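PDB 5AMV: pectate lyase from Bacillus subtilis, which cleaves polygalacturonate by calcium-dependent elimination, giving oligosaccharides that carry an unsaturated galacturonosyl residue at their non-reducing end. Local coordinates for residues 122-127 and 146-151; 137-142 and 156-161; 270-275 and 387-392; 343-348 and 358-363. One frame throughout, in Å; residues are numbered along the deposited sequence.

Contact 1: 122-127 and 146-151; sequences MVDIPA and QIKSDN
Asp124 and Gln146 lie side by side on neighbouring parallel strands from successive coils of the right-handed parallel beta-helix of pectate lyases. Their backbones fit tightly: Gln146 N gives a nearly straight hydrogen bond to Val123 O, and Ile125 N returns one to Gln146 O, 2.8 Å away. On the inner side, CG1 of Ile125 meets CG1 of Ile147 at 3.9 Å; both isoleucines also touch Val152, and Leu45 of helix 38-45 covers Ile125, so branched apolar groups suit this buried place. The other face is polar and looser. With CG of Gln146 anti to its backbone N (chi1 179°) and the chain extended beyond it, NE2 comes 2.9 Å from OD1 of Asp124, on the syn side of the carboxylate but 32° out of its plane. Gln146 OE1 accepts from Asn189 ND2, which continues the polar row to the next strand. On the solvent side, at the exposed Lys148, NZ keeps only a long salt bridge, 3.9 Å, to OD2 of Asp124, and its stronger partner is Glu48. An alanine in place of Asp124 would probably leave Gln146 NE2 without this acceptor and its amide freer to turn, and would take one of the negative charges from beside Lys148. Past the strands the chains still hold together through Ile125 O, which accepts twice: from a water that itself accepts from Lys148 N, and from Ser149 OG at 2.7 Å.

Contact 2: 137-142 and 156-161; sequences NAKVVG and NIEFQD
Val140 and Phe159 lie side by side on one face of two parallel strands, with CB of Val140 3.8 Å from ring atom CD2. Val140 holds CG1 anti to its backbone N (chi1 168°), while CG2 sits beside that N and reaches CG2 of Ile157 at 3.8 Å. The same Ile157 methyl lies 3.6 Å above the plane of the Phe159 ring, offset toward its rim, so beta-branched residues hold the aromatic group from two directions. Phe201 meets the ring with a nearly parallel plane, and Phe145 makes an edge-to-face contact with it.

The opposite face carries Lys139, Glu158 and Gln160, three long polar chains, and Val141, on a partly exposed surface. Glu158 is fully extended, and Gln160 runs out beyond CG to place NE2 2.9 Å from OE2 of Glu158. The bond is almost straight and lies in the amide plane, yet it meets the carboxylate from above, 70° out of its plane; Asn202 ND2 is a second donor to OE2. Beyond CG, Lys139 runs extended until chi4 (51°) bends NZ aside, and NZ stays 4.3 Å from OE1 of Glu158, too far for a salt bridge. CG2 of Val141 packs 3.6 Å from OE1 of Gln160.

Gly142 has a positive phi at which a CB would collide with the preceding carbonyl oxygen, and its N bonds to Gln160 O. The in-register parallel hydrogen bonds, with phenylalanines aligned from strand to strand inside, are typical of a parallel beta-helix.

Contact 3: 270-275 and 387-392; sequences HNRYKN and SNVINQ
The guanidinium of Arg272 is overlapped on one face by CG1 of Ile390, which lies 3.8 Å above its plane and over its centre. The arginine chain is extended from CG to NE, with CG anti to the backbone N (chi1 -177°). Nearer the backbone, its CB is 3.4 Å from CG1 of Val389, a close fit that suits a short branched side chain. The polar rim of the guanidinium is engaged as well: NE forms a salt bridge with Glu296, and NH1 donates at 2.9 Å to a water that in turn gives a hydrogen to Ile390 O. An alanine in place of Arg272 would probably leave Glu296 without this positive mate and open a gap beside Ile390. The contact lays the C-terminal helix 382-392 against the outside of the right-handed parallel beta-helix, at strand 266-274, and Tyr294 of the adjoining strand 287-296 touches both Val389 and Ile390. Val389 turns both methyls to the segment 270-272. CG1 reaches Asn271 O at 3.6 Å, while CG2 rests 3.7 Å from CA of His270 and 4.1 Å from ring atom CD2. His270 has a positive phi, at an interruption of strand 266-274, and its ring stacks on Tyr239. Asp380 OD2 receives hydrogen bonds from both His270 NE2 and Asn388 ND2, so one carboxylate joins the wall to the helix.

Contact 4: 343-348 and 358-363; sequences TALYDS and NASAAN
At the C-terminal end of the parallel beta-helix, the short, weakly bonded helix 359-362 offers its first N-H groups to Asp347 on strand 346-348. The carboxylate straddles the start of the helix: OD1 accepts from Ser360 N at 2.9 Å and OD2 from Ala359 N at 3.0 Å, each on the syn side. Aspartate suits the place because its two oxygens match two successive peptide N-H groups. CG of Asp347 lies between its own backbone N and carbonyl carbon (chi1 77°), which turns the acid toward the helix; Thr350 OG1 gives OD2 a further bond. Buried and close to the positive end of the helix, the charge is probably stabilised there.

Asn358 is the N-cap. Its OD1 accepts from Ala361 N at 2.9 Å in the carbonyl plane, and ND2 reaches Asp347 O at 2.9 Å in a weak, bent bond. Asparagine suits the position because its amide has an acceptor for the helix N-H and a donor for the strand carbonyl. Ser360, with OG anti to its backbone N, donates to Leu345 O over only 2.6 Å, so the small hydroxyl ties the helix to the backbone of Leu345.

Leu345 supplies the apolar part of the contact. Its CD2 lies 4.2 Å from CB of Ala359, and its side chain also touches Ile336, Ile312 and Trp310, while alanine lets the helix come close. A carboxylate binding first-turn N-H groups beside an asparagine N-cap is a characteristic way of fixing a helix start, used here where the beta-helix ends.

In the fold
From the N terminus, contact 1 opens at 122-127 and contact 2 at 137-142 before contact 1 closes at 146-151; contact 2 then closes at 156-161. The two therefore cross, as expected where successive turns of the beta-helix lay different strands over one another, and their centres are about 17 Å apart. Both have closed before contact 3 opens at 270-275, farther along the beta-helix. Contact 3 spans 111 residues and brings the C-terminal helix 382-392 back onto the wall. Contact 4 is nested inside that long loop, joining 343-348 to 358-363 near the far end, on the opposite side of the chain's centre from contacts 1 and 2.

Contact 1: 122-127 and 146-151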
loop_
_atom_site.group_PDB
_atom_site.type_symbol
_atom_site.label_atom_id
_atom_site.label_comp_id
_atom_site.label_asym_id
_atom_site.label_seq_id
_atom_site.Cartn_x
_atom_site.Cartn_y
_atom_site.Cartn_z
ATOM N N MET A 122 11.821 3.568 8.233
ATOM C CA MET A 122 11.676 3.938 6.839
ATOM C C MET A 122 13.034 3.869 6.134
ATOM O O MET A 122 13.992 4.423 6.615
ATOM C CB MET A 122 11.057 5.329 6.711
ATOM C CG MET A 122 10.391 5.535 5.350
ATOM S SD MET A 122 9.518 7.100 5.288
ATOM C CE MET A 122 8.327 6.947 6.578
ATOM N N VAL A 123 13.086 3.169 4.995
ATOM C CA VAL A 123 14.315 3.158 4.168
ATOM C C VAL A 123 13.950 3.444 2.723
ATOM O O VAL A 123 12.886 2.964 2.240
ATOM C CB VAL A 123 15.115 1.825 4.259
ATOM C CG1 VAL A 123 15.768 1.733 5.631
ATOM C CG2 VAL A 123 14.182 0.579 3.926
ATOM N N ASP A 124 14.818 4.184 2.032
ATOM C CA ASP A 124 14.627 4.475 0.607
ATOM C C ASP A 124 15.260 3.413 -0.247
ATOM O O ASP A 124 16.402 2.975 -0.011
ATOM C CB ASP A 124 15.181 5.841 0.210
ATOM C CG ASP A 124 14.443 7.019 0.897
ATOM O OD1 ASP A 124 13.288 6.903 1.396
ATOM O OD2 ASP A 124 15.039 8.108 0.955
ATOM N N ILE A 125 14.500 2.991 -1.255
ATOM C CA ILE A 125 14.988 2.001 -2.210
ATOM C C ILE A 125 15.539 2.749 -3.439
ATOM O O ILE A 125 14.772 3.435 -4.147
ATOM C CB ILE A 125 13.881 1.015 -2.653
ATOM C CG1 ILE A 125 13.037 0.546 -1.428
ATOM C CG2 ILE A 125 14.521 -0.139 -3.466
ATOM C CD1 ILE A 125 13.839 -0.134 -0.240
ATOM N N PRO A 126 16.857 2.658 -3.668
ATOM C CA PRO A 126 17.425 3.409 -4.793
ATOM C C PRO A 126 17.132 2.737 -6.118
ATOM O O PRO A 126 16.599 1.614 -6.184
ATOM C CB PRO A 126 18.938 3.362 -4.504
ATOM C CG PRO A 126 19.149 2.025 -3.840
ATOM C CD PRO A 126 17.862 1.769 -3.028
ATOM N N ALA A 127 17.452 3.453 -7.199
ATOM C CA ALA A 127 17.160 2.985 -8.548
ATOM C C ALA A 127 17.860 1.672 -8.904
ATOM O O ALA A 127 18.974 1.382 -8.404
ATOM C CB ALA A 127 17.593 4.070 -9.554
ATOM N N GLN A 146 10.348 3.067 1.064
ATOM C CA GLN A 146 9.904 4.207 0.237
ATOM C C GLN A 146 10.622 4.147 -1.105
ATOM O O GLN A 146 11.828 3.922 -1.144
ATOM C CB GLN A 146 10.195 5.555 0.949
ATOM C CG GLN A 146 9.749 6.697 0.059
ATOM C CD GLN A 146 9.745 8.074 0.707
ATOM O OE1 GLN A 146 8.706 8.764 0.688
ATOM N NE2 GLN A 146 10.902 8.509 1.237
ATOM N N ILE A 147 9.875 4.297 -2.196
ATOM C CA ILE A 147 10.481 4.266 -3.517
ATOM C C ILE A 147 10.238 5.611 -4.191
ATOM O O ILE A 147 9.102 5.916 -4.573
ATOM C CB ILE A 147 9.980 3.064 -4.417
ATOM C CG1 ILE A 147 10.085 1.737 -3.667
ATOM C CG2 ILE A 147 10.778 3.058 -5.725
ATOM C CD1 ILE A 147 9.189 0.590 -4.288
ATOM N N LYS A 148 11.296 6.419 -4.319
ATOM C CA LYS A 148 11.223 7.703 -5.035
ATOM C C LYS A 148 11.938 7.603 -6.369
ATOM O O LYS A 148 11.885 8.528 -7.180
ATOM C CB LYS A 148 11.910 8.829 -4.212
ATOM C CG LYS A 148 11.417 8.901 -2.781
ATOM C CD LYS A 148 11.969 10.140 -1.996
ATOM C CE LYS A 148 13.470 10.029 -1.754
ATOM N NZ LYS A 148 14.031 11.284 -1.112
ATOM N N SER A 149 12.575 6.466 -6.590
ATOM C CA SER A 149 13.486 6.261 -7.705
ATOM C C SER A 149 12.808 5.510 -8.858
ATOM O O SER A 149 11.615 5.144 -8.796
ATOM C CB SER A 149 14.655 5.433 -7.178
ATOM O OG SER A 149 14.159 4.195 -6.673
ATOM N N ASP A 150 13.580 5.261 -9.914
ATOM C CA ASP A 150 13.114 4.491 -11.058
ATOM C C ASP A 150 13.660 3.084 -11.062
ATOM O O ASP A 150 14.822 2.855 -10.728
ATOM C CB ASP A 150 13.537 5.187 -12.367
ATOM C CG ASP A 150 12.950 4.523 -13.631
ATOM O OD1 ASP A 150 11.785 4.847 -13.954
ATOM O OD2 ASP A 150 13.627 3.727 -14.334
ATOM N N ASN A 151 12.818 2.148 -11.489
ATOM C CA ASN A 151 13.245 0.813 -11.908
ATOM C C ASN A 151 13.529 -0.088 -10.708
ATOM O O ASN A 151 14.675 -0.405 -10.370
ATOM C CB ASN A 151 14.457 0.865 -12.855
ATOM C CG ASN A 151 14.709 -0.465 -13.528
ATOM O OD1 ASN A 151 13.768 -1.227 -13.777
ATOM N ND2 ASN A 151 15.970 -0.746 -13.853
HETATM O O HOH W 1 13.860 5.894 -3.225
#

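Contact 2: 137-142 and 156-161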
loop_
_atom_site.group_PDB
_atom_site.type_symbol
_atom_site.label_atom_id
_atom_site.label_comp_id
_atom_site.label_asym_id
_atom_site.label_seq_id
_atom_site.Cartn_x
_atom_site.Cartn_y
_atom_site.Cartn_z
ATOM N N ASN A 137 9.493 -17.745 3.691
ATOM C CA ASN A 137 9.233 -17.089 4.980
ATOM C C ASN A 137 10.009 -15.795 5.149
ATOM O O ASN A 137 10.257 -15.365 6.288
ATOM C CB ASN A 137 9.571 -18.057 6.137
ATOM C CG ASN A 137 11.074 -18.391 6.208
ATOM O OD1 ASN A 137 11.839 -18.162 5.255
ATOM N ND2 ASN A 137 11.508 -18.927 7.369
ATOM N N ALA A 138 10.357 -15.135 4.028
ATOM C CA ALA A 138 10.996 -13.813 4.112
ATOM C C ALA A 138 9.980 -12.787 4.613
ATOM O O ALA A 138 8.894 -12.689 4.075
ATOM C CB ALA A 138 11.520 -13.395 2.762
ATOM N N LYS A 139 10.353 -11.999 5.618
ATOM C CA LYS A 139 9.409 -11.062 6.256
ATOM C C LYS A 139 10.130 -9.747 6.533
ATOM O O LYS A 139 11.306 -9.746 6.911
ATOM C CB LYS A 139 8.910 -11.632 7.594
ATOM C CG LYS A 139 8.091 -12.906 7.500
ATOM C CD LYS A 139 7.742 -13.361 8.922
ATOM C CE LYS A 139 6.926 -14.645 8.963
ATOM N NZ LYS A 139 7.514 -15.757 8.158
ATOM N N VAL A 140 9.417 -8.640 6.334
ATOM C CA VAL A 140 9.871 -7.340 6.803
ATOM C C VAL A 140 8.806 -6.902 7.832
ATOM O O VAL A 140 7.621 -6.794 7.513
ATOM C CB VAL A 140 9.973 -6.316 5.629
ATOM C CG1 VAL A 140 10.161 -4.890 6.155
ATOM C CG2 VAL A 140 11.104 -6.692 4.696
ATOM N N VAL A 141 9.248 -6.652 9.074
ATOM C CA VAL A 141 8.346 -6.404 10.171
ATOM C C VAL A 141 8.543 -4.989 10.693
ATOM O O VAL A 141 9.656 -4.626 11.079
ATOM C CB VAL A 141 8.543 -7.444 11.349
ATOM C CG1 VAL A 141 7.543 -7.184 12.460
ATOM C CG2 VAL A 141 8.304 -8.876 10.809
ATOM N N GLY A 142 7.477 -4.183 10.669
ATOM C CA GLY A 142 7.568 -2.784 11.137
ATOM C C GLY A 142 8.111 -1.774 10.123
ATOM O O GLY A 142 7.987 -0.576 10.336
ATOM N N ASN A 156 7.987 -11.519 -3.326
ATOM C CA ASN A 156 8.071 -12.720 -2.487
ATOM C C ASN A 156 8.445 -12.422 -1.033
ATOM O O ASN A 156 9.187 -13.193 -0.394
ATOM C CB ASN A 156 9.062 -13.739 -3.078
ATOM C CG ASN A 156 8.873 -15.111 -2.482
ATOM O OD1 ASN A 156 7.741 -15.579 -2.345
ATOM N ND2 ASN A 156 9.989 -15.794 -2.186
ATOM N N ILE A 157 7.908 -11.307 -0.523
ATOM C CA ILE A 157 8.147 -10.890 0.865
ATOM C C ILE A 157 6.803 -10.632 1.545
ATOM O O ILE A 157 5.921 -10.024 0.957
ATOM C CB ILE A 157 8.987 -9.585 0.938
ATOM C CG1 ILE A 157 10.404 -9.792 0.390
ATOM C CG2 ILE A 157 9.079 -9.009 2.401
ATOM C CD1 ILE A 157 10.959 -8.495 -0.248
ATOM N N GLU A 158 6.729 -11.029 2.800
ATOM C CA GLU A 158 5.580 -10.735 3.657
ATOM C C GLU A 158 5.938 -9.495 4.489
ATOM O O GLU A 158 6.855 -9.526 5.312
ATOM C CB GLU A 158 5.214 -11.924 4.571
ATOM C CG GLU A 158 4.039 -11.556 5.518
ATOM C CD GLU A 158 3.650 -12.689 6.454
ATOM O OE1 GLU A 158 4.180 -13.819 6.289
ATOM O OE2 GLU A 158 2.791 -12.465 7.329
ATOM N N PHE A 159 5.207 -8.398 4.262
ATOM C CA PHE A 159 5.399 -7.168 5.057
ATOM C C PHE A 159 4.336 -7.154 6.130
ATOM O O PHE A 159 3.167 -7.298 5.817
ATOM C CB PHE A 159 5.154 -5.953 4.127
ATOM C CG PHE A 159 6.243 -5.737 3.120
ATOM C CD1 PHE A 159 6.270 -6.421 1.874
ATOM C CD2 PHE A 159 7.265 -4.840 3.407
ATOM C CE1 PHE A 159 7.284 -6.185 0.947
ATOM C CE2 PHE A 159 8.300 -4.602 2.496
ATOM C CZ PHE A 159 8.320 -5.269 1.268
ATOM N N GLN A 160 4.727 -6.963 7.389
ATOM C CA GLN A 160 3.794 -6.982 8.511
ATOM C C GLN A 160 3.909 -5.662 9.270
ATOM O O GLN A 160 5.015 -5.187 9.542
ATOM C CB GLN A 160 4.184 -8.082 9.495
ATOM C CG GLN A 160 4.212 -9.514 8.926
ATOM C CD GLN A 160 4.473 -10.514 10.047
ATOM O OE1 GLN A 160 4.989 -10.151 11.103
ATOM N NE2 GLN A 160 4.097 -11.748 9.837
ATOM N N ASP A 161 2.743 -5.125 9.644
ATOM C CA ASP A 161 2.605 -4.241 10.797
ATOM C C ASP A 161 3.552 -3.046 10.760
ATOM O O ASP A 161 4.473 -2.935 11.582
ATOM C CB ASP A 161 2.790 -5.091 12.086
ATOM C CG ASP A 161 2.313 -4.371 13.345
ATOM O OD1 ASP A 161 1.667 -3.324 13.240
ATOM O OD2 ASP A 161 2.610 -4.867 14.440
HETATM O O HOH W 2 9.200 -15.436 1.259
HETATM O O HOH W 3 5.830 -15.439 5.263
#

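Contact 3: 270-275 and 387-392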
loop_
_atom_site.group_PDB
_atom_site.type_symbol
_atom_site.label_atom_id
_atom_site.label_comp_id
_atom_site.label_asym_id
_atom_site.label_seq_id
_atom_site.Cartn_x
_atom_site.Cartn_y
_atom_site.Cartn_z
ATOM N N HIS A 270 -4.547 -9.863 -10.443
ATOM C CA HIS A 270 -4.422 -11.101 -9.666
ATOM C C HIS A 270 -4.032 -10.889 -8.209
ATOM O O HIS A 270 -3.417 -11.783 -7.576
ATOM C CB HIS A 270 -3.453 -12.057 -10.366
ATOM C CG HIS A 270 -3.956 -12.568 -11.679
ATOM N ND1 HIS A 270 -3.632 -11.967 -12.882
ATOM C CD2 HIS A 270 -4.752 -13.618 -11.982
ATOM C CE1 HIS A 270 -4.208 -12.632 -13.873
ATOM N NE2 HIS A 270 -4.911 -13.627 -13.352
ATOM N N ASN A 271 -4.391 -9.728 -7.679
ATOM C CA ASN A 271 -4.258 -9.543 -6.244
ATOM C C ASN A 271 -5.428 -10.063 -5.437
ATOM O O ASN A 271 -6.580 -10.090 -5.903
ATOM C CB ASN A 271 -4.046 -8.078 -5.930
ATOM C CG ASN A 271 -2.857 -7.513 -6.655
ATOM O OD1 ASN A 271 -1.693 -7.831 -6.332
ATOM N ND2 ASN A 271 -3.122 -6.656 -7.661
ATOM N N ARG A 272 -5.121 -10.487 -4.211
ATOM C CA ARG A 272 -6.128 -10.959 -3.274
ATOM C C ARG A 272 -6.276 -9.967 -2.134
ATOM O O ARG A 272 -5.259 -9.541 -1.592
ATOM C CB ARG A 272 -5.684 -12.326 -2.729
ATOM C CG ARG A 272 -6.700 -12.972 -1.786
ATOM C CD ARG A 272 -6.172 -14.360 -1.354
ATOM N NE ARG A 272 -7.176 -15.010 -0.502
ATOM C CZ ARG A 272 -6.946 -16.120 0.195
ATOM N NH1 ARG A 272 -5.742 -16.691 0.150
ATOM N NH2 ARG A 272 -7.914 -16.661 0.915
ATOM N N TYR A 273 -7.523 -9.598 -1.809
ATOM C CA TYR A 273 -7.810 -8.666 -0.693
ATOM C C TYR A 273 -8.784 -9.377 0.218
ATOM O O TYR A 273 -9.948 -9.558 -0.137
ATOM C CB TYR A 273 -8.441 -7.346 -1.195
ATOM C CG TYR A 273 -7.601 -6.600 -2.237
ATOM C CD1 TYR A 273 -7.664 -6.934 -3.587
ATOM C CD2 TYR A 273 -6.752 -5.545 -1.856
ATOM C CE1 TYR A 273 -6.903 -6.260 -4.540
ATOM C CE2 TYR A 273 -6.032 -4.833 -2.802
ATOM C CZ TYR A 273 -6.078 -5.225 -4.124
ATOM O OH TYR A 273 -5.345 -4.592 -5.092
ATOM N N LYS A 274 -8.313 -9.779 1.395
ATOM C CA LYS A 274 -9.153 -10.533 2.327
ATOM C C LYS A 274 -9.221 -9.777 3.658
ATOM O O LYS A 274 -8.201 -9.409 4.242
ATOM C CB LYS A 274 -8.573 -11.909 2.565
ATOM C CG LYS A 274 -9.438 -12.705 3.604
ATOM C CD LYS A 274 -9.039 -14.152 3.652
ATOM C CE LYS A 274 -9.897 -14.858 4.667
ATOM N NZ LYS A 274 -9.698 -16.347 4.746
ATOM N N ASN A 275 -10.429 -9.463 4.101
ATOM C CA ASN A 275 -10.569 -8.649 5.321
ATOM C C ASN A 275 -9.759 -7.349 5.230
ATOM O O ASN A 275 -9.021 -6.967 6.139
ATOM C CB ASN A 275 -10.248 -9.458 6.589
ATOM C CG ASN A 275 -11.084 -10.683 6.708
ATOM O OD1 ASN A 275 -12.271 -10.668 6.391
ATOM N ND2 ASN A 275 -10.505 -11.737 7.274
ATOM N N SER A 387 -10.335 -18.964 -7.846
ATOM C CA SER A 387 -9.397 -20.085 -7.714
ATOM C C SER A 387 -7.954 -19.687 -8.054
ATOM O O SER A 387 -7.004 -20.046 -7.336
ATOM C CB SER A 387 -9.852 -21.281 -8.581
ATOM O OG SER A 387 -9.039 -22.427 -8.312
ATOM N N ASN A 388 -7.781 -18.938 -9.158
ATOM C CA ASN A 388 -6.449 -18.587 -9.620
ATOM C C ASN A 388 -5.772 -17.716 -8.555
ATOM O O ASN A 388 -4.641 -17.969 -8.168
ATOM C CB ASN A 388 -6.461 -17.864 -10.985
ATOM C CG ASN A 388 -6.885 -18.783 -12.139
ATOM O OD1 ASN A 388 -7.009 -19.992 -11.951
ATOM N ND2 ASN A 388 -7.126 -18.207 -13.309
ATOM N N VAL A 389 -6.515 -16.741 -8.035
ATOM C CA VAL A 389 -5.934 -15.771 -7.097
ATOM C C VAL A 389 -5.655 -16.392 -5.734
ATOM O O VAL A 389 -4.557 -16.197 -5.189
ATOM C CB VAL A 389 -6.814 -14.515 -7.017
ATOM C CG1 VAL A 389 -6.413 -13.684 -5.789
ATOM C CG2 VAL A 389 -6.676 -13.744 -8.375
ATOM N N ILE A 390 -6.616 -17.150 -5.186
ATOM C CA ILE A 390 -6.366 -17.840 -3.917
ATOM C C ILE A 390 -5.137 -18.757 -4.027
ATOM O O ILE A 390 -4.249 -18.755 -3.169
ATOM C CB ILE A 390 -7.599 -18.611 -3.427
ATOM C CG1 ILE A 390 -8.673 -17.635 -2.962
ATOM C CG2 ILE A 390 -7.233 -19.567 -2.283
ATOM C CD1 ILE A 390 -10.011 -18.354 -2.558
ATOM N N ASN A 391 -5.073 -19.524 -5.105
ATOM C CA ASN A 391 -3.955 -20.431 -5.243
ATOM C C ASN A 391 -2.597 -19.726 -5.463
ATOM O O ASN A 391 -1.573 -20.243 -5.037
ATOM C CB ASN A 391 -4.216 -21.358 -6.420
ATOM C CG ASN A 391 -5.288 -22.401 -6.121
ATOM O OD1 ASN A 391 -5.547 -22.735 -4.966
ATOM N ND2 ASN A 391 -5.903 -22.933 -7.175
ATOM N N GLN A 392 -2.589 -18.587 -6.164
ATOM C CA GLN A 392 -1.309 -18.031 -6.652
ATOM C C GLN A 392 -0.816 -16.735 -5.990
ATOM O O GLN A 392 0.338 -16.351 -6.172
ATOM C CB GLN A 392 -1.401 -17.804 -8.165
ATOM C CG GLN A 392 -1.693 -19.141 -8.941
ATOM C CD GLN A 392 -2.235 -18.962 -10.368
ATOM O OE1 GLN A 392 -1.887 -18.025 -11.063
ATOM N NE2 GLN A 392 -3.099 -19.883 -10.797
HETATM O O HOH W 4 -3.427 -16.645 -1.626
#

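Contact 4: 343-348 and 358-363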
loop_
_atom_site.group_PDB
_atom_site.type_symbol
_atom_site.label_atom_id
_atom_site.label_comp_id
_atom_site.label_asym_id
_atom_site.label_seq_id
_atom_site.Cartn_x
_atom_site.Cartn_y
_atom_site.Cartn_z
ATOM N N THR A 343 -16.438 10.833 -11.100
ATOM C CA THR A 343 -17.585 10.827 -12.008
ATOM C C THR A 343 -17.687 9.626 -12.956
ATOM O O THR A 343 -18.697 9.460 -13.646
ATOM C CB THR A 343 -17.597 12.121 -12.855
ATOM O OG1 THR A 343 -16.511 12.094 -13.801
ATOM C CG2 THR A 343 -17.485 13.344 -11.972
ATOM N N ALA A 344 -16.641 8.797 -13.036
ATOM C CA ALA A 344 -16.559 7.818 -14.094
ATOM C C ALA A 344 -15.872 6.537 -13.593
ATOM O O ALA A 344 -14.954 6.604 -12.776
ATOM C CB ALA A 344 -15.769 8.377 -15.269
ATOM N N LEU A 345 -16.343 5.410 -14.108
ATOM C CA LEU A 345 -15.751 4.101 -13.818
ATOM C C LEU A 345 -16.116 3.194 -14.979
ATOM O O LEU A 345 -17.313 3.035 -15.313
ATOM C CB LEU A 345 -16.252 3.523 -12.490
ATOM C CG LEU A 345 -15.990 2.030 -12.212
ATOM C CD1 LEU A 345 -14.449 1.779 -12.000
ATOM C CD2 LEU A 345 -16.787 1.592 -11.008
ATOM N N TYR A 346 -15.108 2.623 -15.621
ATOM C CA TYR A 346 -15.373 1.527 -16.539
ATOM C C TYR A 346 -15.277 0.237 -15.745
ATOM O O TYR A 346 -14.251 -0.017 -15.143
ATOM C CB TYR A 346 -14.338 1.474 -17.682
ATOM C CG TYR A 346 -14.572 0.362 -18.681
ATOM C CD1 TYR A 346 -14.195 -0.957 -18.413
ATOM C CD2 TYR A 346 -15.211 0.621 -19.890
ATOM C CE1 TYR A 346 -14.459 -1.975 -19.316
ATOM C CE2 TYR A 346 -15.452 -0.378 -20.804
ATOM C CZ TYR A 346 -15.083 -1.669 -20.524
ATOM O OH TYR A 346 -15.358 -2.666 -21.426
ATOM N N ASP A 347 -16.325 -0.580 -15.754
ATOM C CA ASP A 347 -16.167 -1.941 -15.253
ATOM C C ASP A 347 -16.952 -2.930 -16.100
ATOM O O ASP A 347 -18.101 -2.684 -16.488
ATOM C CB ASP A 347 -16.448 -2.107 -13.721
ATOM C CG ASP A 347 -17.904 -2.123 -13.390
ATOM O OD1 ASP A 347 -18.545 -1.074 -13.577
ATOM O OD2 ASP A 347 -18.414 -3.163 -12.930
ATOM N N SER A 348 -16.289 -4.025 -16.396
ATOM C CA SER A 348 -16.883 -5.115 -17.156
ATOM C C SER A 348 -16.555 -6.440 -16.467
ATOM O O SER A 348 -15.483 -6.618 -15.893
ATOM C CB SER A 348 -16.414 -5.097 -18.632
ATOM O OG SER A 348 -15.057 -5.508 -18.819
ATOM N N ASN A 358 -22.942 -4.539 -12.607
ATOM C CA ASN A 358 -22.201 -3.409 -13.165
ATOM C C ASN A 358 -22.132 -2.336 -12.123
ATOM O O ASN A 358 -23.085 -1.598 -11.843
ATOM C CB ASN A 358 -22.745 -2.840 -14.477
ATOM C CG ASN A 358 -21.711 -1.948 -15.158
ATOM O OD1 ASN A 358 -21.540 -0.781 -14.790
ATOM N ND2 ASN A 358 -20.953 -2.535 -16.093
ATOM N N ALA A 359 -20.953 -2.246 -11.519
ATOM C CA ALA A 359 -20.759 -1.338 -10.384
ATOM C C ALA A 359 -20.928 0.133 -10.747
ATOM O O ALA A 359 -21.491 0.928 -9.991
ATOM C CB ALA A 359 -19.330 -1.562 -9.797
ATOM N N SER A 360 -20.373 0.482 -11.902
ATOM C CA SER A 360 -20.431 1.850 -12.392
ATOM C C SER A 360 -21.900 2.282 -12.598
ATOM O O SER A 360 -22.330 3.281 -12.052
ATOM C CB SER A 360 -19.710 1.905 -13.729
ATOM O OG SER A 360 -19.674 3.224 -14.181
ATOM N N ALA A 361 -22.651 1.442 -13.305
ATOM C CA ALA A 361 -24.031 1.728 -13.649
ATOM C C ALA A 361 -24.868 1.809 -12.375
ATOM O O ALA A 361 -25.765 2.647 -12.264
ATOM C CB ALA A 361 -24.563 0.640 -14.557
ATOM N N ALA A 362 -24.561 0.937 -11.413
ATOM C CA ALA A 362 -25.284 0.883 -10.128
ATOM C C ALA A 362 -25.132 2.165 -9.318
ATOM O O ALA A 362 -25.923 2.463 -8.388
ATOM C CB ALA A 362 -24.839 -0.358 -9.316
ATOM N N ASN A 363 -24.100 2.946 -9.676
ATOM C CA ASN A 363 -23.809 4.190 -8.987
ATOM C C ASN A 363 -24.071 5.419 -9.860
ATOM O O ASN A 363 -23.754 6.528 -9.470
ATOM C CB ASN A 363 -22.350 4.200 -8.505
ATOM C CG ASN A 363 -22.174 3.406 -7.226
ATOM O OD1 ASN A 363 -22.338 3.957 -6.145
ATOM N ND2 ASN A 363 -21.858 2.116 -7.344
#